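Local coordinates for diguanylate cyclase TpbB (Pseudomonas aeruginosa, PDB 4IOB), which catalyses the condensation of two GTP molecules into the second messenger cyclic di-GMP, with magnesium as cofactor, through its cytoplasmic GGDEF domain, at residues H47-T52 with I107-G112. Sequence-based numbering, arbitrary orientation.
With TBU (tertiary-butyl alcohol), chain B.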
loop_
_atom_site.group_PDB
_atom_site.type_symbol
_atom_site.label_atom_id
_atom_site.label_comp_id
_atom_site.label_asym_id
_atom_site.label_seq_id
_atom_site.Cartn_x
_atom_site.Cartn_y
_atom_site.Cartn_z
ATOM N N HIS A 47 -2.748 -19.678 -9.406
ATOM C CA HIS A 47 -2.121 -18.381 -9.640
ATOM C C HIS A 47 -2.924 -17.516 -10.569
ATOM O O HIS A 47 -2.915 -16.291 -10.449
ATOM C CB HIS A 47 -0.704 -18.566 -10.169
ATOM C CG HIS A 47 0.266 -19.085 -9.135
ATOM N ND1 HIS A 47 0.195 -20.333 -8.638
ATOM C CD2 HIS A 47 1.349 -18.472 -8.506
ATOM C CE1 HIS A 47 1.180 -20.515 -7.739
ATOM N NE2 HIS A 47 1.887 -19.375 -7.659
ATOM N N ALA A 48 -3.627 -18.143 -11.506
ATOM C CA ALA A 48 -4.474 -17.410 -12.440
ATOM C C ALA A 48 -5.480 -16.547 -11.687
ATOM O O ALA A 48 -5.707 -15.388 -12.038
ATOM C CB ALA A 48 -5.189 -18.370 -13.377
ATOM N N ALA A 49 -6.080 -17.121 -10.649
ATOM C CA ALA A 49 -7.044 -16.403 -9.826
ATOM C C ALA A 49 -6.346 -15.333 -8.998
ATOM O O ALA A 49 -6.876 -14.238 -8.806
ATOM C CB ALA A 49 -7.796 -17.368 -8.923
ATOM N N GLY A 50 -5.154 -15.655 -8.508
ATOM C CA GLY A 50 -4.366 -14.706 -7.732
ATOM C C GLY A 50 -4.145 -13.417 -8.498
ATOM O O GLY A 50 -4.274 -12.324 -7.946
ATOM N N ASP A 51 -3.810 -13.547 -9.778
ATOM C CA ASP A 51 -3.608 -12.389 -10.638
ATOM C C ASP A 51 -4.876 -11.547 -10.715
ATOM O O ASP A 51 -4.855 -10.351 -10.423
ATOM C CB ASP A 51 -3.183 -12.832 -12.039
ATOM C CG ASP A 51 -1.869 -13.586 -12.037
ATOM O OD1 ASP A 51 -1.145 -13.518 -11.020
ATOM O OD2 ASP A 51 -1.558 -14.248 -13.050
ATOM N N THR A 52 -5.978 -12.178 -11.107
ATOM C CA THR A 52 -7.254 -11.483 -11.203
ATOM C C THR A 52 -7.521 -10.677 -9.936
ATOM O O THR A 52 -8.103 -9.594 -9.990
ATOM C CB THR A 52 -8.417 -12.464 -11.440
ATOM O OG1 THR A 52 -8.169 -13.225 -12.628
ATOM C CG2 THR A 52 -9.727 -11.709 -11.594
ATOM N N ILE A 107 -14.620 -9.862 -4.335
ATOM C CA ILE A 107 -14.055 -9.782 -5.679
ATOM C C ILE A 107 -14.614 -10.880 -6.578
ATOM O O ILE A 107 -14.427 -12.068 -6.315
ATOM C CB ILE A 107 -12.519 -9.887 -5.658
ATOM C CG1 ILE A 107 -11.910 -8.671 -4.957
ATOM C CG2 ILE A 107 -11.975 -10.014 -7.073
ATOM C CD1 ILE A 107 -10.397 -8.683 -4.919
ATOM N N ARG A 108 -15.300 -10.473 -7.641
ATOM C CA ARG A 108 -15.895 -11.412 -8.581
ATOM C C ARG A 108 -14.841 -11.950 -9.541
ATOM O O ARG A 108 -14.228 -11.189 -10.289
ATOM C CB ARG A 108 -17.011 -10.727 -9.371
ATOM C CG ARG A 108 -17.963 -9.909 -8.515
ATOM N N LEU A 109 -14.628 -13.262 -9.516
ATOM C CA LEU A 109 -13.660 -13.890 -10.410
ATOM C C LEU A 109 -14.221 -14.033 -11.821
ATOM O O LEU A 109 -15.360 -13.650 -12.087
ATOM C CB LEU A 109 -13.215 -15.248 -9.864
ATOM C CG LEU A 109 -12.329 -15.204 -8.616
ATOM C CD1 LEU A 109 -11.994 -16.610 -8.142
ATOM C CD2 LEU A 109 -11.061 -14.411 -8.889
ATOM N N SER A 110 -13.416 -14.590 -12.720
ATOM C CA SER A 110 -13.794 -14.698 -14.126
ATOM C C SER A 110 -14.880 -15.743 -14.371
ATOM O O SER A 110 -15.544 -15.723 -15.408
ATOM C CB SER A 110 -12.568 -15.012 -14.986
ATOM O OG SER A 110 -11.605 -13.977 -14.896
ATOM N N ASP A 111 -15.058 -16.654 -13.419
ATOM C CA ASP A 111 -16.021 -17.740 -13.582
ATOM C C ASP A 111 -17.207 -17.623 -12.627
ATOM O O ASP A 111 -17.909 -18.603 -12.376
ATOM C CB ASP A 111 -15.336 -19.099 -13.410
ATOM C CG ASP A 111 -14.748 -19.284 -12.025
ATOM O OD1 ASP A 111 -15.059 -18.469 -11.131
ATOM O OD2 ASP A 111 -13.976 -20.246 -11.830
ATOM N N GLY A 112 -17.425 -16.423 -12.099
ATOM C CA GLY A 112 -18.560 -16.173 -11.219
ATOM C C GLY A 112 -18.245 -16.357 -9.747
ATOM O O GLY A 112 -18.977 -15.874 -8.883
HETATM O O TBU B . -2.941 -23.719 -10.003
HETATM C C TBU B . -1.829 -23.387 -10.839
HETATM C C1 TBU B . -2.209 -22.197 -11.711
HETATM C C2 TBU B . -0.636 -23.041 -9.958
HETATM C C3 TBU B . -1.504 -24.593 -11.714
#
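Leu109 packs its two methyl groups, CD1 and CD2, against Ala49 and Thr52 near the start of helix 47-62. CD2 lies 4.0 Å from CG2 of Thr52 and is almost as near to that residue's CB. It also approaches the backbone O of Ala49, at 4.2 Å. The other branch, CD1, lies 4.3 Å from the CB of Ala49. The end of the leucine thus touches two residues three positions apart on the helix. These are apolar contacts, and no hydrogen bond joins the two segments. Beside them, Thr52 OG1 and Ser110 OG are 4.2 Å apart, too far for a hydrogen bond.

The torsion of Thr52 separates its two branches. CG2 is anti to the backbone N and meets the leucine. OG1 is anti to the carbonyl carbon (chi1 -57°) and reaches back to the backbone O of Ala48 in a weak hydrogen bond of 3.3 Å.

The contact joins the start of a GGDEF-domain helix to a beta hairpin at the surface, its centre about 21 Å from the centre of the chain. The side chains of the magnesium-binding residues Ser35 and Asp77 lie about 11 Å from that of Leu109 and about 12 Å from that of Thr52, respectively. The hairpin pairs strands 107-108 and 114-115, with a backbone bond between Ile107 and Val115. Leu109 to Gly112 form a type I turn within the connection. The weak bond from Gly112 N to Leu109 O spans this turn, and Asp111 OD1 is hydrogen-bonded to Ser113 OG just beyond it. At the helix start, a tertiary-butyl alcohol molecule lies at the edge of the His47 ring. Ile107, on the strand, packs on Val53, Asn56 and Arg60 farther along helix 47-62.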